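Local coordinates for protein argininosuccinate lyase (Chelativorans sp., PDB 6RXA) that acts as a C-N lyase of the aspartase/fumarase superfamily (EDDS lyase) and would probably split argininosuccinate into fumarate and arginine, at residues G104-H107 and I108-R112; Y42-Q45 and I46-H50; L115-A118 and G119-F123; K483-L486 and A487-Q491. The protein carries 2 engineered substitutions. One frame throughout, in Å; residues are numbered along the deposited sequence. Where two conformers were deposited one is given.

Contact 1. Residues G104-H107 and I108-R112; sequences GKMH and IGRSR. With FMT (formic acid), chain B; FMT (formic acid), chain D.
His107 to Arg110 form a type II beta turn closed by Arg110 N on His107 O (3.1 Å), in the succinate- and fumarate-binding loop that ends at Ser111, the N-cap of helix 112-147. Glycine suits the third turn position, where Gly109 has a phi of 74°. Within the turn, Ile108 N bonds back to Lys105 O, and the Ile108 side chain runs alongside that of Lys105 (CD1 to CB 3.9 Å), whose amine goes on to Glu64. The Arg110 guanidinium meets the His107 ring with planes 63° apart. A bend at chi3 (65°) brings Arg110 NE to His107 ND1, a weak bond of 3.4 Å, while Arg110 NH1 is bonded to His47. Met106 SD packs 3.5 Å from Arg110 NH2. Arg110 O lies over one face of the His107 ring, whose NE2 is held by Ser281 of another subunit. Two formates, probably from the crystallisation liquor, occupy positions consistent with a carboxylate pocket. Ser111 OG, which caps Asn113 N, makes a weak bond to O1 of the chain B formate. Arg112 meets both molecules at its guanidinium edge, and its NH1 gives a hydrogen bond of 2.8 Å to O1 of the chain D formate.

Contact 2. Residues Y42-Q45 and I46-H50; sequences YDSQ and IHRAH
The imidazole of His47 covers the backbone carbonyl of Asp43 one helical turn earlier, Asp43 O standing 3.2 Å above the ring plane and over its centre. The same oxygen accepts the helical bond from His47 N (2.9 Å), so backbone and ring both close on it. With CG anti to the carbonyl carbon (chi1 -59°), the ring folds back along the helix, and its ND1 is taken up by Arg110.

Arg48 bends back in a similar direction. Its chain is extended as far as NE, then turns at the last torsion (chi4 78°) so that NH1 comes to Ser44 O at 3.1 Å, with the oxygen at the guanidinium edge. This bond is weak, as is the one from Arg48 N to Ser44 O. The firmer anchor is Asp76, which takes a salt bridge from Arg48 NH2 and a hydrogen bond with Ser44 OG. Long, flexible arginine suits a site that must span to a neighbouring helix. The Gln45 amide crosses beside it, its plane only 14° from that of the guanidinium, with NE2 4.1 Å from Arg48 CD.

Ile46, a branched apolar residue, lays CG1 3.3 Å from Tyr42 O and faces helix 112-147. Helix 35-56 is thus packed among helices 62-79, 112-147 and 451-500, its polar ends tied to Asp76 and Arg110, as an inner helix of this mainly helical lyase fold.

Contact 3. Residues L115-A118 and G119-F123; sequences LANA and GKRMF
These nine residues form about two and a half turns of helix 112-147, the long helix that begins at the substrate-binding loop of the aspartase/fumarase fold. Regular i to i+4 backbone bonds run through it, among them Gly119 N to Leu115 O at 2.8 Å. Spaced by the same interval, Asn117 and Arg121 add a side-chain bond on one flank: Arg121 NE gives its N-H to Asn117 OD1 at 2.9 Å. The donor lies nearly in line with the amide C=O, and OD1 lies close to the guanidinium plane, so the bond is well directed although the two flat groups are tilted by 36°. Asn117 has CG anti to the backbone N (chi1 -161°), which swings the amide toward the following turn, and Arg121 reaches back to it with its chain extended from CG to NE.

Both polar ends have further partners. Asn117 ND2 is bonded to Gly234 O, and Arg121 NH1 to the carbonyls of Arg192 and Ile193, which fixes the rotation of the amide and of the guanidinium in this buried place. Gly119 serves packing instead: with no side chain, it lets helix 35-56 come close, with Ile46 CD1 only 3.4 Å from Gly119 N. Met122, longer and flexible, lays CG 3.3 Å from Ala118 O before its end turns away toward the same helix. A water completes the polar flank, accepting from Arg121 NH2 at 2.9 Å and lying 3.0 Å from Asn117 OD1.

Contact 4. Residues K483-L486 and A487-Q491; sequences KQTL and ADSVQ
Backbone bonds come first: Ala487 N to Lys483 O (3.0 Å) begins a run of regular i to i+4 bonds that continues with Asp488 on Gln484, Ser489 on Thr485 and Val490 on Leu486.

Polar side chains decorate the side turned to solvent. Gln484 and Asp488, four residues apart, are joined by Gln484 NE2 giving an N-H to Asp488 OD1 at 3.1 Å. The oxygen lies close to the amide plane, but the amide nitrogen meets it from above the carboxylate, 42° out of that plane. Gln484 manages this by holding CG anti to its own N and then bending at chi2 (61°), which lays the amide alongside the next turn. Both residues are exposed, which suits a polar amide-carboxylate pair. Ser489 uses its hydroxyl differently, turning it back to the backbone: Ser489 OG bonds to Thr485 O at 3.0 Å while Ser489 N holds the same oxygen at 2.9 Å. The two donors come from opposite faces of the carbonyl plane. Thr485 OG1 bonds in the same way to Asn481 O, one turn earlier. Short hydroxylic side chains can satisfy themselves in this way on a helix.

Apolar contact is confined to the buried side, where Leu486 CD1 lies 4.2 Å from Val490 CG2. Leu486 there also rests on Ala49 and Val52 of helix 35-56, while the extended chain of Lys483 touches Gln45 of the same helix. Polar residues outward and a leucine-valine pair inward, one turn apart, are typical of an amphipathic helix, here the long C-terminal helix 451-500, packed on helix 35-56.

In the fold
Contacts 1 and 3 are buried, contact 2 is partly so, and contact 4 is largely at the surface. Residues 42-50 lie between the others: their histidines bond to the loop of contact 1, Tyr42 and Ile46 pack on contact 3, and Gln45, Arg48 and Ala49 pack on contact 4. Contacts 1 and 3 adjoin in sequence, with helix 112-147 starting between the turn and the Asn-Arg pair. Chemistry follows place: formate, arginine and subunit neighbours at the binding loop, side-chain hydrogen bonds to backbone carbonyls of other parts of the chain in contact 3, and a solvent-facing amide-carboxylate pair in contact 4. The centres of contacts 1 and 4 stand about 20 Å apart, without touching.

Contact 1. Residues G104-H107 and I108-R112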
loop_
_atom_site.group_PDB
_atom_site.type_symbol
_atom_site.label_atom_id
_atom_site.label_comp_id
_atom_site.label_asym_id
_atom_site.label_seq_id
_atom_site.Cartn_x
_atom_site.Cartn_y
_atom_site.Cartn_z
ATOM N N GLY A 104 -21.105 -16.177 -35.234
ATOM C CA GLY A 104 -21.544 -14.973 -34.549
ATOM C C GLY A 104 -22.705 -15.195 -33.607
ATOM O O GLY A 104 -22.906 -14.409 -32.670
ATOM N N LYS A 105 -23.471 -16.258 -33.819
ATOM C CA LYS A 105 -24.619 -16.512 -32.966
ATOM C C LYS A 105 -24.225 -16.963 -31.575
ATOM O O LYS A 105 -25.074 -16.947 -30.678
ATOM C CB LYS A 105 -25.541 -17.551 -33.612
ATOM C CG LYS A 105 -26.250 -17.027 -34.847
ATOM C CD LYS A 105 -27.460 -17.887 -35.203
ATOM C CE LYS A 105 -28.232 -17.294 -36.367
ATOM N NZ LYS A 105 -29.505 -18.031 -36.596
ATOM N N MET A 106 -22.974 -17.388 -31.364
ATOM C CA MET A 106 -22.601 -17.773 -30.010
ATOM C C MET A 106 -22.567 -16.575 -29.064
ATOM O O MET A 106 -22.504 -16.768 -27.850
ATOM C CB MET A 106 -21.263 -18.527 -29.965
ATOM C CG MET A 106 -19.994 -17.685 -30.105
ATOM S SD MET A 106 -18.590 -18.521 -29.306
ATOM C CE MET A 106 -17.230 -17.583 -29.991
ATOM N N HIS A 107 -22.609 -15.353 -29.588
ATOM C CA HIS A 107 -22.584 -14.166 -28.742
ATOM C C HIS A 107 -23.977 -13.641 -28.428
ATOM O O HIS A 107 -24.100 -12.631 -27.732
ATOM C CB HIS A 107 -21.754 -13.063 -29.395
ATOM C CG HIS A 107 -21.024 -12.190 -28.415
ATOM N ND1 HIS A 107 -20.256 -12.702 -27.392
ATOM C CD2 HIS A 107 -20.941 -10.843 -28.308
ATOM C CE1 HIS A 107 -19.730 -11.708 -26.697
ATOM N NE2 HIS A 107 -20.121 -10.571 -27.239
ATOM N N ILE A 108 -25.032 -14.300 -28.917
ATOM C CA ILE A 108 -26.385 -13.847 -28.615
ATOM C C ILE A 108 -26.597 -13.799 -27.107
ATOM O O ILE A 108 -26.337 -14.774 -26.388
ATOM C CB ILE A 108 -27.415 -14.750 -29.313
ATOM C CG1 ILE A 108 -27.413 -14.484 -30.820
ATOM C CG2 ILE A 108 -28.795 -14.517 -28.714
ATOM C CD1 ILE A 108 -28.205 -15.521 -31.630
ATOM N N GLY A 109 -27.083 -12.662 -26.619
ATOM C CA GLY A 109 -27.393 -12.513 -25.211
ATOM C C GLY A 109 -26.205 -12.378 -24.282
ATOM O O GLY A 109 -26.371 -12.504 -23.071
ATOM N N ARG A 110 -25.015 -12.088 -24.808
ATOM C CA ARG A 110 -23.779 -12.118 -24.037
ATOM C C ARG A 110 -22.911 -10.931 -24.425
ATOM O O ARG A 110 -23.154 -10.250 -25.423
ATOM C CB ARG A 110 -23.039 -13.443 -24.313
ATOM C CG ARG A 110 -21.857 -13.734 -23.443
ATOM C CD ARG A 110 -21.302 -15.111 -23.777
ATOM N NE ARG A 110 -20.758 -15.208 -25.126
ATOM C CZ ARG A 110 -19.964 -16.202 -25.513
ATOM N NH1 ARG A 110 -19.633 -17.141 -24.642
ATOM N NH2 ARG A 110 -19.478 -16.244 -26.743
ATOM N N SER A 111 -21.889 -10.682 -23.609
ATOM C CA SER A 111 -20.931 -9.616 -23.838
ATOM C C SER A 111 -19.548 -10.125 -23.481
ATOM O O SER A 111 -19.398 -11.107 -22.748
ATOM C CB SER A 111 -21.296 -8.413 -22.946
ATOM O OG SER A 111 -20.306 -7.397 -22.894
ATOM N N ARG A 112 -18.520 -9.416 -23.947
ATOM C CA ARG A 112 -17.209 -9.641 -23.352
ATOM C C ARG A 112 -17.207 -9.338 -21.852
ATOM O O ARG A 112 -16.374 -9.887 -21.118
ATOM C CB ARG A 112 -16.129 -8.815 -24.057
ATOM C CG ARG A 112 -15.752 -9.362 -25.440
ATOM C CD ARG A 112 -14.633 -8.546 -26.093
ATOM N NE ARG A 112 -15.019 -7.147 -26.293
ATOM C CZ ARG A 112 -14.238 -6.212 -26.826
ATOM N NH1 ARG A 112 -13.014 -6.509 -27.218
ATOM N NH2 ARG A 112 -14.684 -4.971 -26.956
HETATM C C FMT B . -18.289 -5.466 -24.447
HETATM O O1 FMT B . -19.484 -5.223 -24.543
HETATM O O2 FMT B . -17.494 -5.030 -25.273
HETATM C C FMT D . -10.760 -3.645 -27.655
HETATM O O1 FMT D . -11.853 -4.059 -28.051
HETATM O O2 FMT D . -10.106 -4.240 -26.795
#

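Contact 2. Residues Y42-Q45 and I46-H50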
loop_
_atom_site.group_PDB
_atom_site.type_symbol
_atom_site.label_atom_id
_atom_site.label_comp_id
_atom_site.label_asym_id
_atom_site.label_seq_id
_atom_site.Cartn_x
_atom_site.Cartn_y
_atom_site.Cartn_z
ATOM N N TYR A 42 -10.916 -21.439 -19.563
ATOM C CA TYR A 42 -12.216 -21.241 -18.928
ATOM C C TYR A 42 -13.175 -20.506 -19.853
ATOM O O TYR A 42 -14.361 -20.857 -19.930
ATOM C CB TYR A 42 -12.035 -20.484 -17.610
ATOM C CG TYR A 42 -11.147 -21.232 -16.644
ATOM C CD1 TYR A 42 -11.639 -22.294 -15.896
ATOM C CD2 TYR A 42 -9.807 -20.908 -16.508
ATOM C CE1 TYR A 42 -10.820 -23.003 -15.024
ATOM C CE2 TYR A 42 -8.984 -21.616 -15.631
ATOM C CZ TYR A 42 -9.494 -22.659 -14.904
ATOM O OH TYR A 42 -8.665 -23.341 -14.033
ATOM N N ASP A 43 -12.685 -19.480 -20.555
ATOM C CA ASP A 43 -13.504 -18.829 -21.571
ATOM C C ASP A 43 -14.054 -19.847 -22.561
ATOM O O ASP A 43 -15.221 -19.765 -22.960
ATOM C CB ASP A 43 -12.696 -17.767 -22.324
ATOM C CG ASP A 43 -12.555 -16.460 -21.550
ATOM O OD1 ASP A 43 -12.977 -16.376 -20.382
ATOM O OD2 ASP A 43 -12.010 -15.499 -22.129
ATOM N N SER A 44 -13.227 -20.824 -22.967
ATOM C CA SER A 44 -13.669 -21.835 -23.926
ATOM C C SER A 44 -14.772 -22.713 -23.342
ATOM O O SER A 44 -15.702 -23.110 -24.056
ATOM C CB SER A 44 -12.482 -22.685 -24.384
ATOM O OG SER A 44 -11.684 -21.978 -25.314
ATOM N N GLN A 45 -14.677 -23.037 -22.053
ATOM C CA GLN A 45 -15.755 -23.756 -21.387
ATOM C C GLN A 45 -17.020 -22.912 -21.339
ATOM O O GLN A 45 -18.129 -23.429 -21.540
ATOM C CB GLN A 45 -15.319 -24.156 -19.981
ATOM C CG GLN A 45 -14.270 -25.249 -19.974
ATOM C CD GLN A 45 -14.766 -26.543 -20.597
ATOM O OE1 GLN A 45 -15.625 -27.224 -20.035
ATOM N NE2 GLN A 45 -14.227 -26.886 -21.764
ATOM N N ILE A 46 -16.876 -21.610 -21.087
ATOM C CA ILE A 46 -18.037 -20.721 -21.064
ATOM C C ILE A 46 -18.735 -20.699 -22.418
ATOM O O ILE A 46 -19.969 -20.720 -22.491
ATOM C CB ILE A 46 -17.621 -19.319 -20.585
ATOM C CG1 ILE A 46 -17.226 -19.385 -19.105
ATOM C CG2 ILE A 46 -18.721 -18.307 -20.867
ATOM C CD1 ILE A 46 -16.485 -18.138 -18.628
ATOM N N HIS A 47 -17.968 -20.655 -23.511
ATOM C CA HIS A 47 -18.607 -20.672 -24.825
ATOM C C HIS A 47 -19.482 -21.909 -24.978
ATOM O O HIS A 47 -20.603 -21.837 -25.496
ATOM C CB HIS A 47 -17.569 -20.668 -25.946
ATOM C CG HIS A 47 -16.648 -19.496 -25.923
ATOM N ND1 HIS A 47 -17.032 -18.253 -25.473
ATOM C CD2 HIS A 47 -15.346 -19.383 -26.280
ATOM C CE1 HIS A 47 -16.008 -17.424 -25.556
ATOM N NE2 HIS A 47 -14.972 -18.085 -26.038
ATOM N N ARG A 48 -18.973 -23.063 -24.549
ATOM C CA ARG A 48 -19.735 -24.301 -24.665
ATOM C C ARG A 48 -20.984 -24.252 -23.794
ATOM O O ARG A 48 -22.077 -24.617 -24.245
ATOM C CB ARG A 48 -18.841 -25.480 -24.291
ATOM C CG ARG A 48 -17.755 -25.752 -25.320
ATOM C CD ARG A 48 -16.831 -26.871 -24.883
ATOM N NE ARG A 48 -15.922 -27.253 -25.964
ATOM C CZ ARG A 48 -14.837 -26.565 -26.309
ATOM N NH1 ARG A 48 -14.514 -25.454 -25.671
ATOM N NH2 ARG A 48 -14.070 -26.990 -27.302
ATOM N N ALA A 49 -20.844 -23.814 -22.543
ATOM C CA ALA A 49 -22.002 -23.770 -21.652
ATOM C C ALA A 49 -23.051 -22.784 -22.149
ATOM O O ALA A 49 -24.258 -23.066 -22.093
ATOM C CB ALA A 49 -21.567 -23.408 -20.232
ATOM N N HIS A 50 -22.616 -21.612 -22.612
ATOM C CA HIS A 50 -23.560 -20.626 -23.121
ATOM C C HIS A 50 -24.314 -21.181 -24.319
ATOM O O HIS A 50 -25.545 -21.068 -24.403
ATOM C CB HIS A 50 -22.804 -19.351 -23.485
ATOM C CG HIS A 50 -23.692 -18.251 -23.955
ATOM N ND1 HIS A 50 -24.508 -17.540 -23.099
ATOM C CD2 HIS A 50 -23.896 -17.739 -25.189
ATOM C CE1 HIS A 50 -25.178 -16.636 -23.795
ATOM N NE2 HIS A 50 -24.831 -16.742 -25.064
#

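Contact 3. Residues L115-A118 and G119-F123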
loop_
_atom_site.group_PDB
_atom_site.type_symbol
_atom_site.label_atom_id
_atom_site.label_comp_id
_atom_site.label_asym_id
_atom_site.label_seq_id
_atom_site.Cartn_x
_atom_site.Cartn_y
_atom_site.Cartn_z
ATOM N N LEU A 115 -18.655 -12.423 -19.873
ATOM C CA LEU A 115 -17.685 -13.474 -20.170
ATOM C C LEU A 115 -16.407 -13.280 -19.361
ATOM O O LEU A 115 -15.908 -14.220 -18.725
ATOM C CB LEU A 115 -17.359 -13.469 -21.669
ATOM C CG LEU A 115 -16.150 -14.303 -22.108
ATOM C CD1 LEU A 115 -16.428 -15.789 -21.935
ATOM C CD2 LEU A 115 -15.787 -14.003 -23.559
ATOM N N ALA A 116 -15.854 -12.067 -19.389
ATOM C CA ALA A 116 -14.598 -11.793 -18.696
ATOM C C ALA A 116 -14.745 -12.004 -17.197
ATOM O O ALA A 116 -13.886 -12.626 -16.567
ATOM C CB ALA A 116 -14.125 -10.370 -18.996
ATOM N N ASN A 117 -15.821 -11.480 -16.605
ATOM C CA ASN A 117 -16.004 -11.615 -15.162
ATOM C C ASN A 117 -16.134 -13.086 -14.786
ATOM O O ASN A 117 -15.530 -13.540 -13.803
ATOM C CB ASN A 117 -17.238 -10.823 -14.715
ATOM C CG ASN A 117 -17.258 -10.526 -13.213
ATOM O OD1 ASN A 117 -17.688 -11.351 -12.401
ATOM N ND2 ASN A 117 -16.851 -9.311 -12.844
ATOM N N ALA A 118 -16.897 -13.850 -15.574
ATOM C CA ALA A 118 -17.102 -15.270 -15.292
ATOM C C ALA A 118 -15.821 -16.075 -15.470
ATOM O O ALA A 118 -15.513 -16.948 -14.645
ATOM C CB ALA A 118 -18.207 -15.840 -16.185
ATOM N N GLY A 119 -15.074 -15.833 -16.552
ATOM C CA GLY A 119 -13.848 -16.586 -16.762
ATOM C C GLY A 119 -12.822 -16.333 -15.674
ATOM O O GLY A 119 -12.140 -17.255 -15.220
ATOM N N LYS A 120 -12.688 -15.075 -15.253
ATOM C CA LYS A 120 -11.782 -14.748 -14.151
ATOM C C LYS A 120 -12.202 -15.466 -12.877
ATOM O O LYS A 120 -11.359 -15.992 -12.140
ATOM C CB LYS A 120 -11.751 -13.237 -13.901
ATOM C CG LYS A 120 -10.840 -12.761 -12.722
ATOM C CD LYS A 120 -9.352 -12.781 -13.121
ATOM C CE LYS A 120 -8.386 -12.521 -11.966
ATOM N NZ LYS A 120 -8.449 -11.115 -11.494
ATOM N N ARG A 121 -13.511 -15.522 -12.613
ATOM C CA ARG A 121 -14.003 -16.236 -11.441
ATOM C C ARG A 121 -13.681 -17.728 -11.519
ATOM O O ARG A 121 -13.313 -18.343 -10.511
ATOM C CB ARG A 121 -15.510 -16.025 -11.279
ATOM C CG ARG A 121 -15.930 -14.666 -10.727
ATOM C CD ARG A 121 -17.447 -14.496 -10.878
ATOM N NE ARG A 121 -17.906 -13.258 -10.255
ATOM C CZ ARG A 121 -18.168 -13.128 -8.957
ATOM N NH1 ARG A 121 -18.038 -14.163 -8.144
ATOM N NH2 ARG A 121 -18.565 -11.957 -8.489
ATOM N N MET A 122 -13.827 -18.340 -12.702
ATOM C CA MET A 122 -13.513 -19.761 -12.811
ATOM C C MET A 122 -12.026 -20.016 -12.590
ATOM O O MET A 122 -11.643 -21.002 -11.945
ATOM C CB MET A 122 -13.946 -20.278 -14.178
ATOM C CG MET A 122 -15.444 -20.284 -14.378
ATOM S SD MET A 122 -15.923 -20.915 -16.006
ATOM C CE MET A 122 -15.710 -22.665 -15.782
ATOM N N PHE A 123 -11.177 -19.139 -13.121
ATOM C CA PHE A 123 -9.746 -19.230 -12.867
ATOM C C PHE A 123 -9.445 -19.079 -11.380
ATOM O O PHE A 123 -8.754 -19.920 -10.798
ATOM C CB PHE A 123 -9.007 -18.161 -13.676
ATOM C CG PHE A 123 -7.587 -17.961 -13.250
ATOM C CD1 PHE A 123 -6.651 -18.956 -13.452
ATOM C CD2 PHE A 123 -7.197 -16.786 -12.638
ATOM C CE1 PHE A 123 -5.345 -18.782 -13.030
ATOM C CE2 PHE A 123 -5.881 -16.604 -12.228
ATOM C CZ PHE A 123 -4.968 -17.601 -12.431
HETATM O O HOH W 1 -19.444 -9.963 -10.373
#

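Contact 4. Residues K483-L486 and A487-Q491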
loop_
_atom_site.group_PDB
_atom_site.type_symbol
_atom_site.label_atom_id
_atom_site.label_comp_id
_atom_site.label_asym_id
_atom_site.label_seq_id
_atom_site.Cartn_x
_atom_site.Cartn_y
_atom_site.Cartn_z
ATOM N N LYS A 483 -18.182 -30.317 -15.019
ATOM C CA LYS A 483 -17.400 -30.322 -16.246
ATOM C C LYS A 483 -17.719 -31.553 -17.082
ATOM O O LYS A 483 -17.790 -31.476 -18.314
ATOM C CB LYS A 483 -15.912 -30.200 -15.927
ATOM C CG LYS A 483 -15.057 -29.948 -17.159
ATOM C CD LYS A 483 -13.613 -29.629 -16.784
ATOM C CE LYS A 483 -12.795 -29.301 -18.027
ATOM N NZ LYS A 483 -11.367 -29.016 -17.725
ATOM N N GLN A 484 -17.970 -32.700 -16.434
ATOM C CA GLN A 484 -18.328 -33.905 -17.183
ATOM C C GLN A 484 -19.728 -33.792 -17.779
ATOM O O GLN A 484 -19.958 -34.225 -18.918
ATOM C CB GLN A 484 -18.214 -35.140 -16.291
ATOM C CG GLN A 484 -18.233 -36.455 -17.070
ATOM C CD GLN A 484 -17.079 -36.566 -18.053
ATOM O OE1 GLN A 484 -15.910 -36.559 -17.667
ATOM N NE2 GLN A 484 -17.406 -36.647 -19.337
ATOM N N THR A 485 -20.678 -33.223 -17.027
ATOM C CA THR A 485 -22.021 -33.002 -17.561
ATOM C C THR A 485 -21.968 -32.136 -18.816
ATOM O O THR A 485 -22.635 -32.432 -19.818
ATOM C CB THR A 485 -22.915 -32.348 -16.502
ATOM O OG1 THR A 485 -23.146 -33.252 -15.417
ATOM C CG2 THR A 485 -24.260 -31.940 -17.104
ATOM N N LEU A 486 -21.184 -31.057 -18.774
ATOM C CA LEU A 486 -21.042 -30.187 -19.937
ATOM C C LEU A 486 -20.423 -30.939 -21.106
ATOM O O LEU A 486 -20.901 -30.852 -22.243
ATOM C CB LEU A 486 -20.194 -28.972 -19.564
ATOM C CG LEU A 486 -19.944 -27.934 -20.661
ATOM C CD1 LEU A 486 -21.261 -27.491 -21.284
ATOM C CD2 LEU A 486 -19.165 -26.758 -20.084
ATOM N N ALA A 487 -19.346 -31.689 -20.847
ATOM C CA ALA A 487 -18.698 -32.435 -21.920
ATOM C C ALA A 487 -19.661 -33.433 -22.554
ATOM O O ALA A 487 -19.725 -33.553 -23.787
ATOM C CB ALA A 487 -17.440 -33.121 -21.383
ATOM N N ASP A 488 -20.451 -34.133 -21.728
ATOM C CA ASP A 488 -21.446 -35.066 -22.247
ATOM C C ASP A 488 -22.493 -34.355 -23.094
ATOM O O ASP A 488 -22.912 -34.874 -24.137
ATOM C CB ASP A 488 -22.159 -35.772 -21.091
ATOM C CG ASP A 488 -21.279 -36.771 -20.375
ATOM O OD1 ASP A 488 -20.136 -37.004 -20.828
ATOM O OD2 ASP A 488 -21.736 -37.312 -19.348
ATOM N N SER A 489 -22.947 -33.183 -22.643
ATOM C CA SER A 489 -23.966 -32.440 -23.372
ATOM C C SER A 489 -23.447 -32.013 -24.736
ATOM O O SER A 489 -24.165 -32.097 -25.742
ATOM C CB SER A 489 -24.387 -31.206 -22.571
ATOM O OG SER A 489 -25.083 -31.563 -21.387
ATOM N N VAL A 490 -22.200 -31.541 -24.786
ATOM C CA VAL A 490 -21.605 -31.124 -26.051
ATOM C C VAL A 490 -21.532 -32.296 -27.014
ATOM O O VAL A 490 -21.876 -32.171 -28.196
ATOM C CB VAL A 490 -20.222 -30.500 -25.783
ATOM C CG1 VAL A 490 -19.469 -30.276 -27.072
ATOM C CG2 VAL A 490 -20.374 -29.199 -25.038
ATOM N N GLN A 491 -21.102 -33.464 -26.534
ATOM C CA GLN A 491 -20.994 -34.606 -27.434
ATOM C C GLN A 491 -22.371 -35.072 -27.895
ATOM O O GLN A 491 -22.546 -35.433 -29.067
ATOM C CB GLN A 491 -20.182 -35.725 -26.793
ATOM C CG GLN A 491 -18.676 -35.451 -26.762
ATOM C CD GLN A 491 -18.134 -34.846 -28.059
ATOM O OE1 GLN A 491 -17.534 -33.756 -28.051
ATOM N NE2 GLN A 491 -18.355 -35.540 -29.180
#